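Local structure of putative protease (Parabacteroides distasonis ATCC 8503, 3KD4) at residues Lys141-Ser146 / Arg182-Ser187; Cys157-Ser162 / Val177-Arg182; Thr232-Leu237 / Asn249-His254; Ala301-Glu306 / Val330-Asp335; Pro395-Gly400 / Glu425-Thr430. The protein is of unknown function but is probably an exported protease. All coordinates share one frame; numbering follows the deposited sequence. Where two conformers were deposited one is given.

The five contacts fall into three regions of the chain. Contacts 1 and 2 share strand 174-184, their centres about 10 Å apart; contact 1 pairs this strand with strand 140-150 in one sheet, while contact 2 packs it on a second sheet. Contacts 3 and 4 touch in the part of the chain midway along the sequence, centres about 13 Å apart, where two helices lie beside the end of a sheet. Contact 5, in the C-terminal sheet, is remote: its centre is about 35 Å from those of contacts 3 and 4 and about 46 Å from that of contact 1. Bound glycerol, probably from the crystallisation liquor, lies near contacts 1, 2 and 4.

Contact 1: Lys141-Ser146 / Arg182-Ser187; sequences KECKVS and RNIPAS
Glu-142 and Arg-182 form a salt bridge across a non-hydrogen-bonded antiparallel pair, their side chains lying side by side and pointing the same way. Glu-142 OE2 offers its anti lone pair to Arg-182 NH1 at 2.8 Å, while Arg-182 NH2 makes a weak bond of 3.3 Å to the same OE2. This oxygen lies 28° out of the guanidinium plane, and the carboxylate and guanidinium planes stand 67° apart. An anti first torsion in Glu-142 (chi1 -178°) sets CG beside its carbonyl carbon, and the extended chain beyond carries the carboxylate alongside the arginine. Arg-182 NH1 also donates a hydrogen bond to a water lying in the guanidinium plane; that water donates to Lys-141 O.

That carbonyl has a second partner: Asn-183 N binds Lys-141 O at 2.9 Å, from above the carbonyl plane. Asn-183 and Ile-184 together face the residue just before Lys-141, a G1 beta bulge, and Asn-183 has the positive phi expected of its first position. In the conformer of Lys-141 described here, one of two, NZ reaches Asn-183 OD1 at 2.8 Å on a lone pair, a less certain bond than the others.

Packing is slight on the buried side, where Cys-143 CB meets Ile-184 CD1 at 3.9 Å. Lys-144 NZ comes to 4.5 Å from Arg-182 NH2, but is bound to Thr-180. Glu-142, close to both Lys-144 and Arg-182, probably stays ionised and partly offsets the repulsion between those two.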
# COMPACT_ATOMS: atom_id res chain seq x y z
N LYS A 141 19.36 -17.15 0.33
CA LYS A 141 19.87 -18.47 -0.05
C LYS A 141 19.02 -19.57 0.54
O LYS A 141 18.75 -20.57 -0.11
CB LYS A 141 21.34 -18.60 0.38
CG LYS A 141 22.00 -19.93 0.04
CD LYS A 141 22.02 -20.17 -1.47
CE LYS A 141 22.95 -21.30 -1.90
NZ LYS A 141 22.68 -21.67 -3.32
N GLU A 142 18.60 -19.39 1.79
CA GLU A 142 17.76 -20.34 2.50
C GLU A 142 16.87 -19.64 3.51
O GLU A 142 17.36 -18.89 4.38
CB GLU A 142 18.61 -21.36 3.26
CG GLU A 142 17.80 -22.44 4.00
CD GLU A 142 18.70 -23.32 4.87
OE1 GLU A 142 19.00 -22.92 6.01
OE2 GLU A 142 19.11 -24.41 4.40
N CYS A 143 15.59 -19.97 3.43
CA CYS A 143 14.58 -19.39 4.27
C CYS A 143 13.76 -20.54 4.87
O CYS A 143 13.14 -21.32 4.13
CB CYS A 143 13.69 -18.45 3.45
SG CYS A 143 12.37 -17.75 4.43
N LYS A 144 13.80 -20.66 6.20
CA LYS A 144 13.03 -21.64 6.96
C LYS A 144 11.97 -20.94 7.76
O LYS A 144 12.27 -19.94 8.41
CB LYS A 144 13.93 -22.46 7.90
CG LYS A 144 14.88 -23.39 7.10
CD LYS A 144 15.82 -24.24 7.96
CE LYS A 144 16.52 -25.32 7.09
NZ LYS A 144 15.58 -26.44 6.55
N VAL A 145 10.74 -21.40 7.63
CA VAL A 145 9.61 -20.82 8.37
C VAL A 145 8.86 -21.94 9.03
O VAL A 145 8.72 -23.06 8.47
CB VAL A 145 8.67 -19.94 7.49
CG1 VAL A 145 9.41 -18.66 7.10
CG2 VAL A 145 8.16 -20.69 6.21
N SER A 146 8.39 -21.66 10.25
CA SER A 146 7.82 -22.67 11.12
C SER A 146 6.66 -22.09 11.89
O SER A 146 6.75 -20.96 12.38
CB SER A 146 8.91 -23.09 12.12
OG SER A 146 8.43 -23.99 13.03
N ARG A 182 14.63 -22.21 -0.95
CA ARG A 182 16.01 -21.99 -1.31
C ARG A 182 16.13 -21.10 -2.50
O ARG A 182 15.31 -21.13 -3.41
CB ARG A 182 16.71 -23.31 -1.59
CG ARG A 182 16.61 -24.25 -0.40
CD ARG A 182 17.38 -25.53 -0.62
NE ARG A 182 17.27 -26.36 0.57
CZ ARG A 182 17.98 -26.18 1.68
NH1 ARG A 182 18.91 -25.23 1.77
NH2 ARG A 182 17.79 -26.97 2.71
N ASN A 183 17.14 -20.26 -2.47
CA ASN A 183 17.49 -19.37 -3.57
C ASN A 183 16.34 -18.48 -3.99
O ASN A 183 15.96 -18.47 -5.13
CB ASN A 183 18.04 -20.20 -4.75
CG ASN A 183 19.22 -21.04 -4.33
OD1 ASN A 183 20.16 -20.52 -3.74
ND2 ASN A 183 19.17 -22.35 -4.57
N ILE A 184 15.78 -17.73 -3.05
CA ILE A 184 14.75 -16.76 -3.38
C ILE A 184 15.46 -15.56 -4.04
O ILE A 184 16.33 -14.93 -3.43
CB ILE A 184 14.01 -16.22 -2.16
CG1 ILE A 184 13.47 -17.36 -1.27
CG2 ILE A 184 12.85 -15.27 -2.62
CD1 ILE A 184 12.78 -16.85 0.06
N PRO A 185 15.08 -15.24 -5.29
CA PRO A 185 15.71 -14.11 -5.95
C PRO A 185 15.42 -12.81 -5.20
O PRO A 185 14.46 -12.74 -4.45
CB PRO A 185 15.12 -14.13 -7.37
CG PRO A 185 13.94 -14.96 -7.32
CD PRO A 185 13.94 -15.78 -6.05
N ALA A 186 16.31 -11.84 -5.32
CA ALA A 186 16.04 -10.47 -4.87
C ALA A 186 14.76 -9.98 -5.57
O ALA A 186 14.52 -10.33 -6.71
CB ALA A 186 17.20 -9.55 -5.27
N SER A 187 13.96 -9.13 -4.91
CA SER A 187 12.88 -8.51 -5.63
C SER A 187 13.45 -7.57 -6.71
O SER A 187 14.59 -7.13 -6.62
CB SER A 187 11.94 -7.81 -4.67
OG SER A 187 12.68 -7.01 -3.79
O HOH W 1 19.94 -23.05 0.15
O HOH W 2 20.92 -23.61 -2.33

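Contact 2: Cys157-Ser162 / Val177-Arg182; sequences CGLYGS and VHWTLR
Leu-159 and Trp-179 meet between two sheets stacked face to face: strand 156-160, at the border of a three-stranded antiparallel sheet, lies over strand 174-184 of the larger mixed sheet. The short strand axes are 9.4 Å apart and only 9° from parallel, an aligned packing held by side chains. Leu-159 slides past the indole in the opposite direction, with CD2 3.7 Å from Trp-179 CD1 and its CB 3.8 Å from Trp-179 NE1. The far end of the ring meets Cys-157: in the conformer described, one of two, SG sits at the ring edge, 3.8 Å from Trp-179 CH2. Beyond the indole, Leu-159 and Leu-181 come tip to tip, CD2 to CD1 at 3.8 Å.

Outside this first shell, Val-177, two residues earlier on the strand, lays CG2 over one face of the indole, offset toward the rim. Val-145 and Ile-147 of strand 140-150 and Leu-203 of strand 202-206 also touch the ring, so both sheets help to position it. An alanine at Trp-179 would probably open a gap between the sheets, leaving Leu-159 CD2 and Cys-157 SG without the ring they pack on. At the other end Ser-162 bonds Val-164 N through OG, and that same oxygen lies 3.9 Å from Leu-181 CD2.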
# COMPACT_ATOMS: atom_id res chain seq x y z
N CYS A 157 -2.95 -22.60 6.79
CA CYS A 157 -1.70 -21.98 6.37
C CYS A 157 -1.43 -22.27 4.91
O CYS A 157 -1.84 -23.31 4.35
CB CYS A 157 -0.54 -22.44 7.27
SG CYS A 157 -0.45 -24.23 7.61
N GLY A 158 -0.74 -21.32 4.30
CA GLY A 158 -0.36 -21.45 2.93
C GLY A 158 0.87 -20.62 2.63
O GLY A 158 1.02 -19.52 3.14
N LEU A 159 1.70 -21.18 1.77
CA LEU A 159 2.83 -20.46 1.24
C LEU A 159 2.44 -20.03 -0.17
O LEU A 159 2.27 -20.85 -1.04
CB LEU A 159 4.04 -21.41 1.25
CG LEU A 159 5.36 -20.85 0.75
CD1 LEU A 159 5.73 -19.64 1.61
CD2 LEU A 159 6.48 -21.90 0.76
N TYR A 160 2.24 -18.74 -0.37
CA TYR A 160 1.91 -18.19 -1.68
C TYR A 160 3.16 -17.75 -2.40
O TYR A 160 4.09 -17.23 -1.77
CB TYR A 160 1.03 -16.95 -1.52
CG TYR A 160 -0.35 -17.27 -1.06
CD1 TYR A 160 -0.61 -17.53 0.28
CD2 TYR A 160 -1.40 -17.38 -1.99
CE1 TYR A 160 -1.91 -17.86 0.73
CE2 TYR A 160 -2.70 -17.72 -1.59
CZ TYR A 160 -2.94 -17.94 -0.23
OH TYR A 160 -4.21 -18.27 0.16
N GLY A 161 3.15 -17.92 -3.72
CA GLY A 161 4.27 -17.55 -4.56
C GLY A 161 5.45 -18.49 -4.51
O GLY A 161 6.55 -18.13 -4.87
N SER A 162 5.22 -19.73 -4.13
CA SER A 162 6.28 -20.72 -4.08
C SER A 162 5.62 -22.08 -4.12
O SER A 162 4.61 -22.25 -3.50
CB SER A 162 7.05 -20.63 -2.76
OG SER A 162 7.90 -21.75 -2.64
N VAL A 177 4.20 -27.00 11.61
CA VAL A 177 4.35 -27.10 10.19
C VAL A 177 5.51 -26.21 9.78
O VAL A 177 5.69 -25.10 10.34
CB VAL A 177 3.04 -26.74 9.45
CG1 VAL A 177 2.55 -25.36 9.84
CG2 VAL A 177 3.20 -26.82 7.96
N HIS A 178 6.33 -26.69 8.86
CA HIS A 178 7.46 -25.93 8.42
C HIS A 178 7.68 -26.04 6.94
O HIS A 178 7.24 -27.01 6.31
CB HIS A 178 8.74 -26.27 9.22
CG HIS A 178 9.20 -27.69 9.11
ND1 HIS A 178 8.82 -28.67 10.00
CD2 HIS A 178 10.07 -28.28 8.25
CE1 HIS A 178 9.41 -29.81 9.68
NE2 HIS A 178 10.16 -29.61 8.62
N TRP A 179 8.35 -25.03 6.39
CA TRP A 179 8.73 -25.03 4.99
C TRP A 179 10.20 -24.58 4.87
O TRP A 179 10.66 -23.77 5.68
CB TRP A 179 7.88 -24.01 4.23
CG TRP A 179 6.42 -24.16 4.23
CD1 TRP A 179 5.66 -24.53 3.16
CD2 TRP A 179 5.49 -23.86 5.29
NE1 TRP A 179 4.33 -24.51 3.49
CE2 TRP A 179 4.19 -24.09 4.78
CE3 TRP A 179 5.62 -23.41 6.60
CZ2 TRP A 179 3.03 -23.92 5.56
CZ3 TRP A 179 4.48 -23.24 7.38
CH2 TRP A 179 3.20 -23.50 6.85
N THR A 180 10.88 -25.04 3.81
CA THR A 180 12.23 -24.59 3.51
C THR A 180 12.30 -24.09 2.07
O THR A 180 12.00 -24.83 1.13
CB THR A 180 13.25 -25.68 3.77
OG1 THR A 180 13.17 -26.06 5.15
CG2 THR A 180 14.69 -25.17 3.49
N LEU A 181 12.57 -22.80 1.89
CA LEU A 181 12.69 -22.25 0.54
C LEU A 181 14.17 -21.99 0.28
O LEU A 181 14.92 -21.64 1.21
CB LEU A 181 11.88 -20.96 0.40
CG LEU A 181 10.36 -20.92 0.61
CD1 LEU A 181 9.94 -21.08 2.09
CD2 LEU A 181 9.81 -19.59 0.04
N ARG A 182 14.63 -22.21 -0.95
CA ARG A 182 16.01 -21.99 -1.31
C ARG A 182 16.13 -21.10 -2.50
O ARG A 182 15.31 -21.13 -3.41
CB ARG A 182 16.71 -23.31 -1.59
CG ARG A 182 16.61 -24.25 -0.40
CD ARG A 182 17.38 -25.53 -0.62
NE ARG A 182 17.27 -26.36 0.57
CZ ARG A 182 17.98 -26.18 1.68
NH1 ARG A 182 18.91 -25.23 1.77
NH2 ARG A 182 17.79 -26.97 2.71

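Contact 3: Thr232-Leu237 / Asn249-His254; sequences TFAQFL and NIIRDH
The side-chain oxygen OD1 of Asn-249, on the helix that brings His-254 against Phe-233, is gripped by several donors. Arg-252 NH1 binds it at 2.8 Å with a nearly straight N-H (160°), OD1 lying in the guanidinium plane; Arg-252 NH2 adds a weak bond, and Gln-245 NE2 a third donor. Arg-252 NH2 also reaches Asp-253 OD1 in a weak salt bridge of 3.3 Å.

Toward helix 228-238 the contact turns aromatic. Phe-233 and His-254 approach tip to tip as an offset edge-to-face pair, the edge of the phenyl ring aimed at the imidazole face, with planes at 87° and centroids 5.0 Å apart. Both residues hold CG anti to the backbone N.

These are consecutive helices, 228-238 and 244-258, joined by a short link; their segments cross at 124°, the axes 10.2 Å apart at the closest. Leu-237 fills the angle between the two rings: its CD1 lies 3.7 Å above the centre of the Phe-233 ring and also over one face of His-254. Ile-250 CG2 packs on Leu-237 CB at 4.0 Å; in the buried part, Ile-251 CD1 meets Ala-234 CB at 3.9 Å. Met-297 of helix 287-300 packs on Ala-234, Leu-237 and Ile-251 alike.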
# COMPACT_ATOMS: atom_id res chain seq x y z
N THR A 232 -24.92 10.40 18.77
CA THR A 232 -25.77 11.56 19.06
C THR A 232 -25.30 12.70 18.21
O THR A 232 -26.12 13.35 17.55
CB THR A 232 -25.79 11.92 20.55
OG1 THR A 232 -26.27 10.80 21.29
CG2 THR A 232 -26.70 13.16 20.82
N PHE A 233 -23.99 12.92 18.16
CA PHE A 233 -23.40 13.99 17.33
C PHE A 233 -23.75 13.83 15.85
O PHE A 233 -24.05 14.82 15.17
CB PHE A 233 -21.89 13.99 17.51
CG PHE A 233 -21.16 15.21 16.97
CD1 PHE A 233 -21.78 16.45 16.79
CD2 PHE A 233 -19.82 15.11 16.71
CE1 PHE A 233 -21.05 17.54 16.32
CE2 PHE A 233 -19.09 16.20 16.23
CZ PHE A 233 -19.71 17.43 16.06
N ALA A 234 -23.71 12.59 15.35
CA ALA A 234 -24.04 12.28 13.95
C ALA A 234 -25.47 12.71 13.64
O ALA A 234 -25.73 13.33 12.61
CB ALA A 234 -23.85 10.75 13.66
N GLN A 235 -26.37 12.40 14.56
CA GLN A 235 -27.76 12.79 14.43
C GLN A 235 -27.96 14.31 14.48
O GLN A 235 -28.61 14.87 13.60
CB GLN A 235 -28.62 12.10 15.50
CG GLN A 235 -28.59 10.59 15.34
CD GLN A 235 -29.25 9.87 16.48
OE1 GLN A 235 -29.48 10.45 17.56
NE2 GLN A 235 -29.57 8.60 16.27
N PHE A 236 -27.36 14.98 15.45
CA PHE A 236 -27.40 16.43 15.50
C PHE A 236 -26.87 17.05 14.22
O PHE A 236 -27.43 18.02 13.72
CB PHE A 236 -26.61 16.99 16.68
CG PHE A 236 -27.19 16.67 18.03
CD1 PHE A 236 -28.50 16.27 18.17
CD2 PHE A 236 -26.42 16.83 19.16
CE1 PHE A 236 -29.02 16.00 19.45
CE2 PHE A 236 -26.94 16.58 20.42
CZ PHE A 236 -28.22 16.17 20.57
N LEU A 237 -25.78 16.50 13.69
CA LEU A 237 -25.13 17.07 12.52
C LEU A 237 -25.97 16.96 11.27
O LEU A 237 -25.80 17.75 10.35
CB LEU A 237 -23.79 16.39 12.24
CG LEU A 237 -22.61 16.87 13.05
CD1 LEU A 237 -21.47 15.84 12.98
CD2 LEU A 237 -22.18 18.28 12.62
N ASN A 249 -22.23 13.29 3.15
CA ASN A 249 -21.22 14.34 2.95
C ASN A 249 -20.88 15.07 4.23
O ASN A 249 -19.72 15.34 4.49
CB ASN A 249 -21.69 15.34 1.91
CG ASN A 249 -21.96 14.70 0.55
OD1 ASN A 249 -21.47 13.60 0.25
ND2 ASN A 249 -22.73 15.41 -0.27
N ILE A 250 -21.89 15.39 5.01
CA ILE A 250 -21.69 16.08 6.28
C ILE A 250 -20.80 15.23 7.21
O ILE A 250 -19.79 15.72 7.74
CB ILE A 250 -23.04 16.42 6.95
CG1 ILE A 250 -23.75 17.55 6.17
CG2 ILE A 250 -22.83 16.84 8.42
CD1 ILE A 250 -25.23 17.80 6.57
N ILE A 251 -21.11 13.94 7.32
CA ILE A 251 -20.39 13.06 8.23
C ILE A 251 -18.94 12.85 7.74
O ILE A 251 -17.98 13.06 8.48
CB ILE A 251 -21.11 11.72 8.44
CG1 ILE A 251 -22.51 11.93 9.05
CG2 ILE A 251 -20.25 10.75 9.31
CD1 ILE A 251 -22.53 12.54 10.43
N ARG A 252 -18.80 12.45 6.49
CA ARG A 252 -17.49 12.26 5.87
C ARG A 252 -16.61 13.51 6.00
O ARG A 252 -15.46 13.41 6.37
CB ARG A 252 -17.67 11.91 4.40
CG ARG A 252 -16.43 11.39 3.71
CD ARG A 252 -16.63 11.32 2.18
NE ARG A 252 -16.93 12.65 1.69
CZ ARG A 252 -18.09 13.05 1.17
NH1 ARG A 252 -19.10 12.20 0.96
NH2 ARG A 252 -18.23 14.33 0.82
N ASP A 253 -17.16 14.67 5.67
CA ASP A 253 -16.38 15.91 5.71
C ASP A 253 -16.02 16.27 7.13
O ASP A 253 -14.91 16.72 7.38
CB ASP A 253 -17.15 17.06 5.06
CG ASP A 253 -17.27 16.90 3.55
OD1 ASP A 253 -16.52 16.08 2.98
OD2 ASP A 253 -18.13 17.56 2.95
N HIS A 254 -16.95 16.09 8.07
CA HIS A 254 -16.60 16.34 9.46
C HIS A 254 -15.39 15.51 9.89
O HIS A 254 -14.48 16.04 10.53
CB HIS A 254 -17.72 16.05 10.42
CG HIS A 254 -17.38 16.44 11.82
ND1 HIS A 254 -17.46 17.75 12.26
CD2 HIS A 254 -16.88 15.72 12.85
CE1 HIS A 254 -17.06 17.80 13.52
NE2 HIS A 254 -16.71 16.58 13.91

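Contact 4: Ala301-Glu306 / Val330-Asp335; sequences AGIPSE and VKATVD
Ser-305 and Ala-332 form a non-hydrogen-bonded antiparallel pair, with Glu-306 and Lys-331 as the hydrogen-bonded pair beside them. Glu-306 N binds Lys-331 O at 3.0 Å and Lys-331 N binds Glu-306 O at 2.9 Å. Farther on, Thr-333 N meets Pro-304 O at 2.8 Å. The backbones press close between these bonds, with Ser-305 CA 3.0 Å from Lys-331 O in a CA-H...O contact.

The face of Ser-305 and Ala-332, with Ile-303 packed against it from the preceding loop, is the tight one, and Ile-303, Ala-332 and Val-334 are buried. Ile-303 places CG2 anti to its backbone N, beside the carbonyl carbon, and this branch touches Ala-332 CB at 3.8 Å and Val-334 CG2 at 4.1 Å. Ser-305 OG turns back to donate to Ile-303 O, approaching from above the carbonyl plane; this satisfies the hydroxyl inside its own segment.

The opposite face is looser and more polar, and here Glu-306, Lys-331 and Thr-333 are partly exposed to solvent. Glu-306 and Lys-331 lie side by side, yet their salt bridge is weak, OE1 to NZ 3.3 Å; the lysine chain is bent at its third and fourth torsions (75° and 92°), bringing NZ to OE1. Glu-306 OE2 has a firmer partner in Ser-359 OG, just as Thr-333 OG1 is bound to Asp-338.

The turn into strand 305-312 comes from helix 287-300, which ends in a Schellman motif at Gly-302. That helix packs on Ser-305 and Val-330, helix 244-258 covers Ile-303 and Val-334, and strand 337-341 flanks strand 327-334 on its other edge.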
# COMPACT_ATOMS: atom_id res chain seq x y z
N ALA A 301 -26.90 8.19 11.70
CA ALA A 301 -27.56 9.16 10.86
C ALA A 301 -28.60 8.60 9.89
O ALA A 301 -29.17 9.36 9.12
CB ALA A 301 -26.53 9.98 10.08
N GLY A 302 -28.87 7.29 9.93
CA GLY A 302 -29.86 6.68 9.06
C GLY A 302 -29.30 6.20 7.73
O GLY A 302 -30.07 5.98 6.80
N ILE A 303 -27.97 6.05 7.62
CA ILE A 303 -27.35 5.56 6.37
C ILE A 303 -26.78 4.17 6.66
O ILE A 303 -25.78 4.03 7.40
CB ILE A 303 -26.25 6.50 5.84
CG1 ILE A 303 -26.78 7.93 5.71
CG2 ILE A 303 -25.67 6.01 4.49
CD1 ILE A 303 -27.84 8.13 4.65
N PRO A 304 -27.43 3.13 6.13
CA PRO A 304 -26.93 1.81 6.47
C PRO A 304 -25.51 1.66 5.94
O PRO A 304 -25.27 1.89 4.74
CB PRO A 304 -27.93 0.88 5.78
CG PRO A 304 -29.16 1.70 5.67
CD PRO A 304 -28.68 3.05 5.35
N SER A 305 -24.59 1.30 6.83
CA SER A 305 -23.17 1.28 6.54
C SER A 305 -22.46 0.11 7.21
O SER A 305 -22.89 -0.42 8.25
CB SER A 305 -22.50 2.61 6.99
OG SER A 305 -23.11 3.73 6.32
N GLU A 306 -21.34 -0.28 6.62
CA GLU A 306 -20.51 -1.36 7.16
C GLU A 306 -19.03 -1.13 6.84
O GLU A 306 -18.70 -0.61 5.77
CB GLU A 306 -20.91 -2.67 6.49
CG GLU A 306 -21.74 -3.60 7.30
CD GLU A 306 -21.84 -4.99 6.63
OE1 GLU A 306 -22.46 -5.07 5.56
OE2 GLU A 306 -21.26 -5.96 7.18
N VAL A 330 -15.39 1.93 4.05
CA VAL A 330 -16.73 1.88 4.57
C VAL A 330 -17.67 1.90 3.37
O VAL A 330 -17.50 2.67 2.43
CB VAL A 330 -16.98 3.06 5.51
CG1 VAL A 330 -18.46 3.12 6.00
CG2 VAL A 330 -16.01 2.99 6.71
N LYS A 331 -18.66 1.01 3.42
CA LYS A 331 -19.74 0.97 2.46
C LYS A 331 -20.92 1.75 3.06
O LYS A 331 -21.28 1.51 4.21
CB LYS A 331 -20.12 -0.51 2.26
CG LYS A 331 -21.42 -0.81 1.61
CD LYS A 331 -21.54 -2.34 1.35
CE LYS A 331 -21.84 -3.20 2.58
NZ LYS A 331 -23.29 -3.44 2.83
N ALA A 332 -21.51 2.67 2.28
CA ALA A 332 -22.71 3.42 2.70
C ALA A 332 -23.81 3.24 1.66
O ALA A 332 -23.58 3.44 0.47
CB ALA A 332 -22.41 4.90 2.87
N THR A 333 -24.99 2.85 2.10
CA THR A 333 -26.12 2.66 1.18
C THR A 333 -26.95 3.94 1.16
O THR A 333 -27.54 4.29 2.18
CB THR A 333 -26.98 1.50 1.60
OG1 THR A 333 -26.13 0.36 1.73
CG2 THR A 333 -28.09 1.22 0.55
N VAL A 334 -26.96 4.63 0.03
CA VAL A 334 -27.59 5.94 -0.11
C VAL A 334 -28.72 5.79 -1.14
O VAL A 334 -28.46 5.53 -2.32
CB VAL A 334 -26.55 6.97 -0.57
CG1 VAL A 334 -27.20 8.31 -0.94
CG2 VAL A 334 -25.42 7.13 0.51
N ASP A 335 -29.97 5.91 -0.69
CA ASP A 335 -31.13 5.70 -1.59
C ASP A 335 -30.99 4.36 -2.36
O ASP A 335 -31.12 4.31 -3.58
CB ASP A 335 -31.28 6.86 -2.57
CG ASP A 335 -31.28 8.21 -1.90
OD1 ASP A 335 -31.90 8.35 -0.81
OD2 ASP A 335 -30.67 9.14 -2.47

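Contact 5: Pro395-Gly400 / Glu425-Thr430; sequences PAISAG and EEVTYT
The ring of Tyr-429 meets Pro-395 at its edge: the proline carbonyl oxygen lies in the ring plane, and Pro-395 CD comes to 3.8 Å from Tyr-429 CE2 as the two side chains slide past each other in opposite directions. Tyr-429 OH donates to Pro-395 O at 2.6 Å, tilted 34° from the carbonyl plane. This is the one direct hydrogen bond between the segments, and it ties the beginning of the loop to the strand. A phenylalanine at Tyr-429 would probably leave Pro-395 O without this donor and the loop less firmly anchored.

A second flat group, the carboxylate of Glu-425, serves the other end. Its OE2 accepts from Ile-401 N and lies 3.3 Å from Gly-400 CA; a side chain on this glycine would point at the carboxylate and collide with it, and the positive phi (88°) also suits a residue without CB. A water lies between Glu-425 OE1 and Ala-399 O, but this bridge is doubtful.

Between these polar ends the contact is apolar. In Ile-397, CG1 stands between the backbone N and the carbonyl carbon (chi1 70°); CD1, at the end of the chain, lies 3.8 Å from Val-427 CG2, and the other branch, CG2, 3.9 Å from Val-427 CG1.

The loop 395-400 thus runs roughly antiparallel over one face of the C-terminal sheet, its Pro-395 and Ile-397 also touching strand 370-380. Strand 423-433 lies between that strand and 465-474, and Trp-494 of helix 481-495 packs on Glu-425 and Val-427.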
# COMPACT_ATOMS: atom_id res chain seq x y z
N PRO A 395 0.89 24.19 -21.46
CA PRO A 395 1.29 23.65 -20.15
C PRO A 395 0.68 22.29 -19.82
O PRO A 395 -0.47 22.04 -20.13
CB PRO A 395 0.80 24.71 -19.16
CG PRO A 395 -0.29 25.43 -19.88
CD PRO A 395 0.06 25.41 -21.34
N ALA A 396 1.46 21.42 -19.19
CA ALA A 396 0.94 20.14 -18.71
C ALA A 396 0.01 20.38 -17.54
O ALA A 396 0.21 21.34 -16.79
CB ALA A 396 2.07 19.24 -18.29
N ILE A 397 -1.00 19.54 -17.38
CA ILE A 397 -1.82 19.58 -16.18
C ILE A 397 -1.16 18.68 -15.13
O ILE A 397 -0.25 17.93 -15.47
CB ILE A 397 -3.26 19.13 -16.45
CG1 ILE A 397 -3.33 17.63 -16.75
CG2 ILE A 397 -3.86 19.95 -17.58
CD1 ILE A 397 -4.73 17.08 -16.71
N SER A 398 -1.66 18.73 -13.89
CA SER A 398 -1.10 17.98 -12.74
C SER A 398 -1.78 16.68 -12.42
O SER A 398 -1.13 15.66 -12.13
CB SER A 398 -1.24 18.82 -11.48
OG SER A 398 -0.79 20.12 -11.72
N ALA A 399 -3.11 16.73 -12.40
CA ALA A 399 -3.93 15.59 -12.02
C ALA A 399 -3.86 14.50 -13.08
O ALA A 399 -3.68 14.77 -14.26
CB ALA A 399 -5.37 16.05 -11.82
N GLY A 400 -4.01 13.25 -12.64
CA GLY A 400 -4.08 12.14 -13.57
C GLY A 400 -2.71 11.57 -13.92
O GLY A 400 -1.81 11.53 -13.07
N GLU A 425 -8.78 11.05 -19.88
CA GLU A 425 -8.50 12.48 -19.71
C GLU A 425 -8.75 13.27 -20.98
O GLU A 425 -8.45 12.80 -22.08
CB GLU A 425 -7.07 12.73 -19.25
CG GLU A 425 -6.56 11.75 -18.26
CD GLU A 425 -5.29 12.18 -17.58
OE1 GLU A 425 -4.76 13.28 -17.86
OE2 GLU A 425 -4.82 11.39 -16.73
N GLU A 426 -9.30 14.47 -20.81
CA GLU A 426 -9.42 15.41 -21.90
C GLU A 426 -8.93 16.77 -21.44
O GLU A 426 -9.40 17.28 -20.41
CB GLU A 426 -10.85 15.52 -22.37
CG GLU A 426 -11.05 16.60 -23.41
CD GLU A 426 -12.50 16.82 -23.74
OE1 GLU A 426 -13.27 17.20 -22.82
OE2 GLU A 426 -12.88 16.58 -24.90
N VAL A 427 -7.99 17.35 -22.19
CA VAL A 427 -7.49 18.68 -21.87
C VAL A 427 -7.69 19.57 -23.10
O VAL A 427 -7.21 19.23 -24.19
CB VAL A 427 -5.99 18.67 -21.46
CG1 VAL A 427 -5.54 20.10 -21.05
CG2 VAL A 427 -5.76 17.67 -20.32
N THR A 428 -8.39 20.68 -22.91
CA THR A 428 -8.68 21.62 -23.98
C THR A 428 -7.92 22.92 -23.78
O THR A 428 -8.10 23.59 -22.77
CB THR A 428 -10.16 21.92 -24.04
OG1 THR A 428 -10.85 20.71 -24.33
CG2 THR A 428 -10.48 22.97 -25.13
N TYR A 429 -7.06 23.27 -24.74
CA TYR A 429 -6.29 24.50 -24.66
C TYR A 429 -6.91 25.52 -25.60
O TYR A 429 -7.23 25.18 -26.73
CB TYR A 429 -4.83 24.28 -25.06
CG TYR A 429 -4.06 23.31 -24.21
CD1 TYR A 429 -4.05 21.95 -24.49
CD2 TYR A 429 -3.36 23.76 -23.11
CE1 TYR A 429 -3.36 21.06 -23.68
CE2 TYR A 429 -2.66 22.88 -22.30
CZ TYR A 429 -2.65 21.53 -22.59
OH TYR A 429 -1.95 20.67 -21.78
N THR A 430 -7.12 26.74 -25.14
CA THR A 430 -7.54 27.80 -26.04
C THR A 430 -6.34 28.74 -26.15
O THR A 430 -5.90 29.34 -25.16
CB THR A 430 -8.81 28.52 -25.59
OG1 THR A 430 -9.89 27.58 -25.52
CG2 THR A 430 -9.19 29.62 -26.59
O HOH W 3 -2.73 13.88 -16.48